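Local coordinates for integral membrane indolylacetylinositol arabinosyltransferase EmbB (Mycolicibacterium smegmatis MC2 155, PDB 7BVC), which probably polymerises arabinose into the arabinan of mycobacterial cell-wall arabinogalactan as a membrane-embedded arabinosyltransferase, at residues E836-S841 / E935-S940; E406-S411 / R446-I451; Y305-G310 / D1010-G1015. All coordinates share one frame; numbering follows the deposited sequence.

Contact 1: E836-S841 / E935-S940. With CA (calcium ion), chain K.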
loop_
_atom_site.group_PDB
_atom_site.type_symbol
_atom_site.label_atom_id
_atom_site.label_comp_id
_atom_site.label_asym_id
_atom_site.label_seq_id
_atom_site.Cartn_x
_atom_site.Cartn_y
_atom_site.Cartn_z
ATOM N N GLU B 836 10.080 -31.505 -27.548
ATOM C CA GLU B 836 10.442 -30.348 -28.354
ATOM C C GLU B 836 9.562 -30.346 -29.596
ATOM O O GLU B 836 9.515 -31.340 -30.327
ATOM C CB GLU B 836 11.919 -30.382 -28.737
ATOM C CG GLU B 836 12.865 -30.060 -27.598
ATOM C CD GLU B 836 14.306 -29.981 -28.055
ATOM O OE1 GLU B 836 14.743 -30.885 -28.797
ATOM O OE2 GLU B 836 14.998 -29.013 -27.676
ATOM N N SER B 837 8.873 -29.235 -29.831
ATOM C CA SER B 837 7.843 -29.155 -30.853
ATOM C C SER B 837 8.268 -28.210 -31.970
ATOM O O SER B 837 8.879 -27.168 -31.717
ATOM C CB SER B 837 6.521 -28.681 -30.249
ATOM O OG SER B 837 5.887 -29.727 -29.535
ATOM N N ARG B 838 7.941 -28.588 -33.203
ATOM C CA ARG B 838 8.195 -27.760 -34.371
ATOM C C ARG B 838 6.971 -27.789 -35.272
ATOM O O ARG B 838 6.136 -28.695 -35.192
ATOM C CB ARG B 838 9.432 -28.227 -35.148
ATOM C CG ARG B 838 10.753 -27.783 -34.551
ATOM C CD ARG B 838 11.299 -28.822 -33.592
ATOM N NE ARG B 838 12.579 -28.424 -33.019
ATOM C CZ ARG B 838 13.751 -28.920 -33.397
ATOM N NH1 ARG B 838 13.805 -29.839 -34.351
ATOM N NH2 ARG B 838 14.868 -28.501 -32.821
ATOM N N LEU B 839 6.876 -26.788 -36.141
ATOM C CA LEU B 839 5.754 -26.670 -37.061
ATOM C C LEU B 839 6.119 -25.671 -38.145
ATOM O O LEU B 839 6.698 -24.622 -37.859
ATOM C CB LEU B 839 4.477 -26.228 -36.326
ATOM C CG LEU B 839 3.181 -26.051 -37.123
ATOM C CD1 LEU B 839 1.992 -26.524 -36.310
ATOM C CD2 LEU B 839 2.988 -24.598 -37.516
ATOM N N SER B 840 5.782 -26.010 -39.386
ATOM C CA SER B 840 6.006 -25.119 -40.519
ATOM C C SER B 840 4.832 -25.294 -41.469
ATOM O O SER B 840 4.749 -26.307 -42.169
ATOM C CB SER B 840 7.330 -25.424 -41.212
ATOM O OG SER B 840 8.424 -25.131 -40.362
ATOM N N SER B 841 3.937 -24.312 -41.499
ATOM C CA SER B 841 2.700 -24.442 -42.249
ATOM C C SER B 841 2.978 -24.432 -43.748
ATOM O O SER B 841 4.116 -24.298 -44.205
ATOM C CB SER B 841 1.738 -23.319 -41.876
ATOM O OG SER B 841 1.352 -23.412 -40.517
ATOM N N GLU B 935 7.805 -22.734 -32.641
ATOM C CA GLU B 935 8.775 -23.593 -31.974
ATOM C C GLU B 935 8.692 -23.383 -30.471
ATOM O O GLU B 935 8.719 -22.242 -29.994
ATOM C CB GLU B 935 10.188 -23.314 -32.486
ATOM C CG GLU B 935 11.232 -24.287 -31.981
ATOM C CD GLU B 935 12.589 -24.045 -32.604
ATOM O OE1 GLU B 935 12.717 -23.086 -33.394
ATOM O OE2 GLU B 935 13.527 -24.816 -32.316
ATOM N N ASP B 936 8.590 -24.497 -29.743
ATOM C CA ASP B 936 8.520 -24.538 -28.286
ATOM C C ASP B 936 9.583 -25.512 -27.799
ATOM O O ASP B 936 9.458 -26.724 -28.003
ATOM C CB ASP B 936 7.128 -24.958 -27.817
ATOM C CG ASP B 936 7.111 -25.432 -26.376
ATOM O OD1 ASP B 936 6.943 -24.589 -25.475
ATOM O OD2 ASP B 936 7.255 -26.651 -26.146
ATOM N N LEU B 937 10.627 -24.988 -27.159
ATOM C CA LEU B 937 11.781 -25.788 -26.765
ATOM C C LEU B 937 11.918 -25.941 -25.255
ATOM O O LEU B 937 12.993 -26.322 -24.780
ATOM C CB LEU B 937 13.062 -25.184 -27.339
ATOM C CG LEU B 937 13.149 -25.085 -28.862
ATOM C CD1 LEU B 937 14.492 -24.507 -29.269
ATOM C CD2 LEU B 937 12.929 -26.446 -29.502
ATOM N N SER B 938 10.870 -25.653 -24.491
ATOM C CA SER B 938 10.896 -25.795 -23.042
ATOM C C SER B 938 10.137 -27.050 -22.641
ATOM O O SER B 938 9.028 -27.290 -23.130
ATOM C CB SER B 938 10.288 -24.567 -22.363
ATOM O OG SER B 938 10.495 -24.605 -20.962
ATOM N N LEU B 939 10.734 -27.847 -21.758
ATOM C CA LEU B 939 10.105 -29.065 -21.270
ATOM C C LEU B 939 9.277 -28.841 -20.012
ATOM O O LEU B 939 8.791 -29.812 -19.428
ATOM C CB LEU B 939 11.153 -30.143 -21.000
ATOM C CG LEU B 939 11.951 -30.697 -22.177
ATOM C CD1 LEU B 939 12.825 -31.834 -21.689
ATOM C CD2 LEU B 939 11.033 -31.159 -23.291
ATOM N N SER B 940 9.120 -27.598 -19.572
ATOM C CA SER B 940 8.210 -27.333 -18.474
ATOM C C SER B 940 6.770 -27.496 -18.948
ATOM O O SER B 940 6.456 -27.350 -20.132
ATOM C CB SER B 940 8.426 -25.928 -17.916
ATOM O OG SER B 940 7.337 -25.530 -17.105
HETATM CA CA CA K . 6.579 -27.535 -23.686
#

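Contact 2: E406-S411 / R446-I451. With PNS (4'-phosphopantetheine), chain G.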
loop_
_atom_site.group_PDB
_atom_site.type_symbol
_atom_site.label_atom_id
_atom_site.label_comp_id
_atom_site.label_asym_id
_atom_site.label_seq_id
_atom_site.Cartn_x
_atom_site.Cartn_y
_atom_site.Cartn_z
ATOM N N GLU B 406 -6.326 40.789 2.926
ATOM C CA GLU B 406 -5.221 41.739 2.990
ATOM C C GLU B 406 -5.669 43.144 2.605
ATOM O O GLU B 406 -5.193 44.122 3.188
ATOM C CB GLU B 406 -4.074 41.279 2.096
ATOM C CG GLU B 406 -3.391 40.011 2.578
ATOM C CD GLU B 406 -2.493 40.251 3.775
ATOM O OE1 GLU B 406 -2.136 41.419 4.029
ATOM O OE2 GLU B 406 -2.142 39.267 4.461
ATOM N N ARG B 407 -6.588 43.264 1.643
ATOM C CA ARG B 407 -7.123 44.580 1.301
ATOM C C ARG B 407 -7.916 45.170 2.460
ATOM O O ARG B 407 -7.864 46.383 2.704
ATOM C CB ARG B 407 -7.997 44.483 0.053
ATOM C CG ARG B 407 -7.224 44.409 -1.247
ATOM C CD ARG B 407 -6.456 45.690 -1.512
ATOM N NE ARG B 407 -5.916 45.717 -2.867
ATOM C CZ ARG B 407 -6.322 46.555 -3.814
ATOM N NH1 ARG B 407 -7.270 47.440 -3.554
ATOM N NH2 ARG B 407 -5.777 46.507 -5.021
ATOM N N ALA B 408 -8.664 44.330 3.177
ATOM C CA ALA B 408 -9.396 44.803 4.348
ATOM C C ALA B 408 -8.443 45.276 5.435
ATOM O O ALA B 408 -8.686 46.300 6.085
ATOM C CB ALA B 408 -10.307 43.699 4.884
ATOM N N VAL B 409 -7.353 44.538 5.652
ATOM C CA VAL B 409 -6.365 44.946 6.649
ATOM C C VAL B 409 -5.701 46.255 6.235
ATOM O O VAL B 409 -5.452 47.133 7.070
ATOM C CB VAL B 409 -5.330 43.826 6.863
ATOM C CG1 VAL B 409 -4.164 44.328 7.692
ATOM C CG2 VAL B 409 -5.979 42.624 7.524
ATOM N N THR B 410 -5.414 46.409 4.942
ATOM C CA THR B 410 -4.741 47.610 4.460
ATOM C C THR B 410 -5.636 48.837 4.594
ATOM O O THR B 410 -5.283 49.809 5.269
ATOM C CB THR B 410 -4.307 47.417 3.006
ATOM O OG1 THR B 410 -3.221 46.487 2.949
ATOM C CG2 THR B 410 -3.869 48.739 2.400
ATOM N N SER B 411 -6.805 48.809 3.953
ATOM C CA SER B 411 -7.675 49.980 3.938
ATOM C C SER B 411 -8.373 50.221 5.268
ATOM O O SER B 411 -8.863 51.331 5.502
ATOM C CB SER B 411 -8.717 49.844 2.829
ATOM O OG SER B 411 -9.598 48.766 3.090
ATOM N N ARG B 446 -7.085 38.140 13.783
ATOM C CA ARG B 446 -6.627 39.143 14.735
ATOM C C ARG B 446 -6.719 40.557 14.158
ATOM O O ARG B 446 -7.293 41.441 14.812
ATOM C CB ARG B 446 -5.199 38.817 15.184
ATOM C CG ARG B 446 -4.709 39.584 16.397
ATOM C CD ARG B 446 -3.472 38.917 16.975
ATOM N NE ARG B 446 -2.915 39.654 18.104
ATOM C CZ ARG B 446 -1.709 40.209 18.107
ATOM N NH1 ARG B 446 -0.929 40.110 17.040
ATOM N NH2 ARG B 446 -1.277 40.862 19.178
ATOM N N PRO B 447 -6.192 40.831 12.956
ATOM C CA PRO B 447 -6.325 42.188 12.407
ATOM C C PRO B 447 -7.728 42.530 11.935
ATOM O O PRO B 447 -7.971 43.685 11.570
ATOM C CB PRO B 447 -5.337 42.186 11.235
ATOM C CG PRO B 447 -5.313 40.787 10.792
ATOM C CD PRO B 447 -5.410 39.971 12.047
ATOM N N ILE B 448 -8.654 41.576 11.929
ATOM C CA ILE B 448 -10.052 41.872 11.633
ATOM C C ILE B 448 -10.833 42.144 12.911
ATOM O O ILE B 448 -11.720 43.001 12.936
ATOM C CB ILE B 448 -10.675 40.722 10.816
ATOM C CG1 ILE B 448 -10.049 40.664 9.422
ATOM C CG2 ILE B 448 -12.179 40.890 10.700
ATOM C CD1 ILE B 448 -10.205 41.936 8.629
ATOM N N LEU B 449 -10.513 41.430 13.992
ATOM C CA LEU B 449 -11.031 41.820 15.298
ATOM C C LEU B 449 -10.543 43.210 15.678
ATOM O O LEU B 449 -11.281 43.991 16.290
ATOM C CB LEU B 449 -10.620 40.798 16.356
ATOM C CG LEU B 449 -11.473 39.535 16.447
ATOM C CD1 LEU B 449 -10.830 38.532 17.385
ATOM C CD2 LEU B 449 -12.872 39.885 16.914
ATOM N N ARG B 450 -9.299 43.537 15.319
ATOM C CA ARG B 450 -8.779 44.874 15.586
ATOM C C ARG B 450 -9.546 45.954 14.833
ATOM O O ARG B 450 -9.493 47.123 15.228
ATOM C CB ARG B 450 -7.295 44.940 15.225
ATOM C CG ARG B 450 -6.529 46.026 15.958
ATOM C CD ARG B 450 -5.026 45.834 15.828
ATOM N NE ARG B 450 -4.564 44.628 16.505
ATOM C CZ ARG B 450 -3.770 43.719 15.952
ATOM N NH1 ARG B 450 -3.344 43.875 14.706
ATOM N NH2 ARG B 450 -3.399 42.651 16.644
ATOM N N ILE B 451 -10.251 45.592 13.766
ATOM C CA ILE B 451 -11.079 46.545 13.032
ATOM C C ILE B 451 -12.498 46.580 13.583
ATOM O O ILE B 451 -13.101 47.649 13.699
ATOM C CB ILE B 451 -11.067 46.198 11.530
ATOM C CG1 ILE B 451 -9.687 46.455 10.930
ATOM C CG2 ILE B 451 -12.122 46.995 10.785
ATOM C CD1 ILE B 451 -9.475 45.778 9.598
HETATM O O23 PNS G . -2.135 55.959 -6.157
HETATM P P24 PNS G . -2.621 54.676 -6.781
HETATM O O25 PNS G . -3.429 54.991 -8.013
HETATM O O26 PNS G . -1.436 53.821 -7.146
HETATM O O27 PNS G . -3.549 53.861 -5.693
HETATM C C28 PNS G . -4.215 54.596 -4.708
HETATM C C29 PNS G . -5.646 54.083 -4.590
HETATM C C30 PNS G . -5.678 52.851 -3.691
HETATM C C31 PNS G . -6.501 55.189 -3.977
HETATM C C32 PNS G . -6.151 53.710 -5.986
HETATM O O33 PNS G . -5.212 52.876 -6.597
HETATM C C34 PNS G . -7.471 52.946 -5.933
HETATM O O35 PNS G . -8.479 53.480 -5.616
HETATM N N36 PNS G . -7.494 51.547 -6.303
HETATM C C37 PNS G . -8.746 50.821 -6.260
HETATM C C38 PNS G . -8.763 49.770 -7.363
HETATM C C39 PNS G . -8.421 48.343 -6.960
HETATM O O40 PNS G . -7.932 48.133 -5.903
HETATM N N41 PNS G . -8.687 47.245 -7.869
HETATM C C42 PNS G . -9.283 47.499 -9.166
HETATM C C43 PNS G . -10.035 46.252 -9.617
HETATM S S44 PNS G . -9.169 44.787 -8.986
#

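Contact 3: Y305-G310 / D1010-G1015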
loop_
_atom_site.group_PDB
_atom_site.type_symbol
_atom_site.label_atom_id
_atom_site.label_comp_id
_atom_site.label_asym_id
_atom_site.label_seq_id
_atom_site.Cartn_x
_atom_site.Cartn_y
_atom_site.Cartn_z
ATOM N N TYR B 305 -22.954 9.378 -11.836
ATOM C CA TYR B 305 -23.373 8.497 -12.918
ATOM C C TYR B 305 -22.911 7.062 -12.699
ATOM O O TYR B 305 -23.660 6.117 -12.969
ATOM C CB TYR B 305 -22.846 9.040 -14.245
ATOM C CG TYR B 305 -23.379 8.337 -15.465
ATOM C CD1 TYR B 305 -24.742 8.229 -15.687
ATOM C CD2 TYR B 305 -22.516 7.790 -16.401
ATOM C CE1 TYR B 305 -25.230 7.587 -16.805
ATOM C CE2 TYR B 305 -22.995 7.149 -17.520
ATOM C CZ TYR B 305 -24.351 7.052 -17.718
ATOM O OH TYR B 305 -24.827 6.412 -18.834
ATOM N N PHE B 306 -21.691 6.876 -12.199
ATOM C CA PHE B 306 -21.022 5.584 -12.261
ATOM C C PHE B 306 -21.103 4.774 -10.973
ATOM O O PHE B 306 -20.606 3.646 -10.949
ATOM C CB PHE B 306 -19.549 5.779 -12.637
ATOM C CG PHE B 306 -19.345 6.427 -13.974
ATOM C CD1 PHE B 306 -19.381 5.677 -15.133
ATOM C CD2 PHE B 306 -19.110 7.785 -14.070
ATOM C CE1 PHE B 306 -19.194 6.270 -16.361
ATOM C CE2 PHE B 306 -18.920 8.382 -15.296
ATOM C CZ PHE B 306 -18.961 7.623 -16.441
ATOM N N ARG B 307 -21.711 5.296 -9.913
ATOM C CA ARG B 307 -21.611 4.616 -8.630
ATOM C C ARG B 307 -22.685 5.139 -7.686
ATOM O O ARG B 307 -23.297 6.183 -7.926
ATOM C CB ARG B 307 -20.212 4.805 -8.031
ATOM C CG ARG B 307 -19.820 3.846 -6.923
ATOM C CD ARG B 307 -18.409 4.151 -6.458
ATOM N NE ARG B 307 -18.083 3.534 -5.177
ATOM C CZ ARG B 307 -17.422 2.390 -5.046
ATOM N NH1 ARG B 307 -17.166 1.904 -3.841
ATOM N NH2 ARG B 307 -17.016 1.731 -6.119
ATOM N N TRP B 308 -22.919 4.372 -6.617
ATOM C CA TRP B 308 -23.730 4.789 -5.470
ATOM C C TRP B 308 -25.215 4.905 -5.811
ATOM O O TRP B 308 -25.888 5.841 -5.381
ATOM C CB TRP B 308 -23.208 6.096 -4.871
ATOM C CG TRP B 308 -21.910 5.924 -4.163
ATOM C CD1 TRP B 308 -21.604 4.970 -3.243
ATOM C CD2 TRP B 308 -20.730 6.716 -4.328
ATOM N NE1 TRP B 308 -20.310 5.121 -2.817
ATOM C CE2 TRP B 308 -19.751 6.187 -3.470
ATOM C CE3 TRP B 308 -20.408 7.823 -5.117
ATOM C CZ2 TRP B 308 -18.473 6.727 -3.375
ATOM C CZ3 TRP B 308 -19.141 8.356 -5.024
ATOM C CH2 TRP B 308 -18.188 7.808 -4.159
ATOM N N PHE B 309 -25.725 3.946 -6.583
ATOM C CA PHE B 309 -27.163 3.773 -6.802
ATOM C C PHE B 309 -27.830 5.034 -7.341
ATOM O O PHE B 309 -29.010 5.280 -7.083
ATOM C CB PHE B 309 -27.862 3.311 -5.521
ATOM C CG PHE B 309 -27.405 1.967 -5.035
ATOM C CD1 PHE B 309 -27.981 0.810 -5.523
ATOM C CD2 PHE B 309 -26.398 1.864 -4.096
ATOM C CE1 PHE B 309 -27.561 -0.423 -5.079
ATOM C CE2 PHE B 309 -25.977 0.631 -3.653
ATOM C CZ PHE B 309 -26.558 -0.512 -4.144
ATOM N N GLY B 310 -27.088 5.842 -8.088
ATOM C CA GLY B 310 -27.657 7.050 -8.657
ATOM C C GLY B 310 -27.988 8.122 -7.642
ATOM O O GLY B 310 -29.074 8.711 -7.701
ATOM N N ASP B 1010 -13.428 -1.815 -13.416
ATOM C CA ASP B 1010 -14.313 -2.950 -13.195
ATOM C C ASP B 1010 -14.652 -3.135 -11.725
ATOM O O ASP B 1010 -15.630 -3.819 -11.410
ATOM C CB ASP B 1010 -13.685 -4.231 -13.745
ATOM C CG ASP B 1010 -14.063 -4.494 -15.189
ATOM O OD1 ASP B 1010 -14.732 -3.632 -15.799
ATOM O OD2 ASP B 1010 -13.694 -5.565 -15.715
ATOM N N THR B 1011 -13.870 -2.541 -10.824
ATOM C CA THR B 1011 -14.157 -2.575 -9.399
ATOM C C THR B 1011 -14.860 -1.319 -8.906
ATOM O O THR B 1011 -15.527 -1.368 -7.868
ATOM C CB THR B 1011 -12.865 -2.765 -8.600
ATOM O OG1 THR B 1011 -11.994 -1.651 -8.825
ATOM C CG2 THR B 1011 -12.162 -4.038 -9.030
ATOM N N TRP B 1012 -14.722 -0.200 -9.619
ATOM C CA TRP B 1012 -15.427 1.019 -9.247
ATOM C C TRP B 1012 -16.894 0.949 -9.649
ATOM O O TRP B 1012 -17.782 1.253 -8.845
ATOM C CB TRP B 1012 -14.747 2.230 -9.892
ATOM C CG TRP B 1012 -15.303 3.549 -9.461
ATOM C CD1 TRP B 1012 -16.241 4.292 -10.111
ATOM C CD2 TRP B 1012 -14.947 4.289 -8.288
ATOM N NE1 TRP B 1012 -16.497 5.446 -9.415
ATOM C CE2 TRP B 1012 -15.715 5.468 -8.290
ATOM C CE3 TRP B 1012 -14.058 4.066 -7.235
ATOM C CZ2 TRP B 1012 -15.618 6.421 -7.282
ATOM C CZ3 TRP B 1012 -13.963 5.014 -6.236
ATOM C CH2 TRP B 1012 -14.739 6.176 -6.265
ATOM N N GLN B 1013 -17.169 0.547 -10.885
ATOM C CA GLN B 1013 -18.542 0.400 -11.365
ATOM C C GLN B 1013 -19.055 -1.021 -11.160
ATOM O O GLN B 1013 -19.549 -1.659 -12.085
ATOM C CB GLN B 1013 -18.622 0.794 -12.833
ATOM C CG GLN B 1013 -17.780 1.991 -13.211
ATOM C CD GLN B 1013 -17.663 2.153 -14.709
ATOM O OE1 GLN B 1013 -18.290 1.425 -15.474
ATOM N NE2 GLN B 1013 -16.855 3.113 -15.138
ATOM N N ASP B 1014 -18.948 -1.530 -9.939
ATOM C CA ASP B 1014 -19.404 -2.878 -9.650
ATOM C C ASP B 1014 -20.877 -2.869 -9.263
ATOM O O ASP B 1014 -21.404 -1.874 -8.762
ATOM C CB ASP B 1014 -18.567 -3.501 -8.533
ATOM C CG ASP B 1014 -18.749 -5.001 -8.438
ATOM O OD1 ASP B 1014 -19.446 -5.573 -9.302
ATOM O OD2 ASP B 1014 -18.193 -5.609 -7.499
ATOM N N GLY B 1015 -21.547 -3.994 -9.507
ATOM C CA GLY B 1015 -22.963 -4.088 -9.199
ATOM C C GLY B 1015 -23.282 -4.064 -7.719
ATOM O O GLY B 1015 -24.406 -3.715 -7.346
#

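Contact 1: E836-S841 / E935-S940
An antiparallel strand pairing at the margin of a β-sheet joins E836-S841 to E935-S940, in the C-terminal part of the chain assigned to the EmbC C-terminal family. Strand 837-845 is outermost in its four-stranded sheet, and strand 929-936 is its neighbour. The register is set by S837 and D936, a hydrogen-bonded pair: S837 N donates to D936 O over 3.2 Å, almost straight at 177° and in the carbonyl plane. The return bond, D936 N to S837 O at 3.3 Å, is weak. One step on, R838 and E935 form a non-hydrogen-bonded pair, and E935 CA brings a C-H contact to S837 O at 3.6 Å.

The side chains of R838 and E935 share one face and run side by side in the same direction. R838 bends at its second torsion, and NE stands 3.8 Å from E935 OE2, a long salt bridge with the guanidinium and carboxylate planes 85° apart. The L937 methyl CD2 lies near the guanidinium edge and also meets E836 OE2 at 3.8 Å, crossing that chain obliquely.

S837 and D936 occupy the other face, where S837 OG is hydrogen-bonded to G768 O. D936 holds CG anti to its backbone N (chi1 162°), and its OD2 reaches the calcium ion at 2.7 Å. S938 O binds the same ion at 2.5 Å, and D943 O is a further ligand. Calcium thus ties the strand end to the loop that follows, and its charge would probably keep D936 ionised.

Contact 2: E406-S411 / R446-I451
E406 opens the last turns of helix 391-411 with its carboxylate in salt bridges to R559 of helix 554-570 and to R358 in a loop. Its carbonyl is gripped twice, by T410 N and by T410 OG1.

R407 serves the cofactor side. Its chain bends at chi2 and presents the guanidinium edge, in plane, to the carbonyl O40 of 4'-phosphopantetheine. NH1 donates to O40 at 2.5 Å with an N-H···O angle of 142°, while NH2 adds a weak bond to the same O40 at 2.8 Å. Both nitrogens therefore converge on a single amide oxygen; T257 OG1 gives the ligand another hydrogen bond.

A408 points at the second helix, its CB meeting the I448 methyl CD1 at 4.1 Å. The I451 methyl CD1 lies against the A408 carbonyl O at 3.6 Å. This is helix-on-helix packing in the GT-C-type part of the chain, at helix ends flanking the predicted transmembrane stretch 417-443: the axes of 406-411 and 446-451 approach to 9.9 Å and cross at 43°, and a small alanine on one side meets branched residues on the other. A417 of helix 415-428 touches both A408 and I448.

V409 makes the largest single contribution. With CG1 anti to the backbone N (chi1 169°), CG2 is left anti to the carbonyl carbon and faces P447. The two side chains cross obliquely, V409 CG2 lying 3.8 Å from P447 CB. Cardiolipin lies close to P447 and touches R446.

T410 faces away from 446-451, and its OG1 donates to E406 O at 3.1 Å from above the carbonyl plane. S411 does the same one residue on, OG donating to R407 O at 3.0 Å, so that this carbonyl too receives both a backbone N-H and a hydroxyl.

Contact 3: Y305-G310 / D1010-G1015
One side of the ethambutol pocket is supported here, where a loop of the GT-C-type membrane part, Y305-G310, meets a loop of the EmbC C-terminal part, D1010-G1015. W1012, which touches the bound drug, is the centre of the contact and has R307 laid over its indole.

R307 reaches across with CG anti to the backbone N (chi1 -163°) and stays extended to NE, crossing the tryptophan side chain at about a right angle. Its CD sits over one face of the five-membered ring, a CH-pi contact of 3.8 Å to that centroid. Further out, CZ stands 4.4 Å from the centroid of the six-membered ring and only 13° off its normal, a cation-pi pair, although the guanidinium is tilted 32° from the indole plane. NH2 then turns back to the W1012 carbonyl, donating to O at 2.9 Å on a lone pair in the carbonyl plane, though the bond is well bent at the hydrogen. One side chain thus holds both the ring and the backbone of W1012, as a second-shell residue of the pocket. The buried guanidinium has W1012 over one face and W308 at its edge, R307 NE standing 3.4 Å above the W308 ring plane toward the rim. The six-membered rings of W308 and W1012 meet obliquely, with centroids 5.9 Å apart.

On the indole edge, F306 CB lies 4.4 Å from W1012 CD1. The F306 ring runs alongside the Q1013 side chain, pointing the same way, and the Q1013 CG approaches F306 O at 4.0 Å. Around this core, W972, another drug-pocket residue, meets W1012 edge-to-face, and Y288, also of the pocket, meets F306. D1010 anchors the second loop through salt bridges to R997 and K1005.

Contact 3 is the buried one, its centre about 11 Å from the chain's centre, whereas those of contacts 1 and 2 lie about 44 and 43 Å out, on opposite sides of it, and both are only partly buried. Both are nested within the long loop that contact 3 closes between the GT-C-type and EmbC C-terminal parts. No two touch: their nearest atoms are at least about 29 Å apart. Chemistry follows place. Contact 1 pairs strands by backbone bonds and adds calcium; contact 2 joins helices through methyl and proline packing, with cofactor bonds at its far side; contact 3 links two loops by cation-pi and aromatic contacts and one hydrogen bond beside a drug pocket.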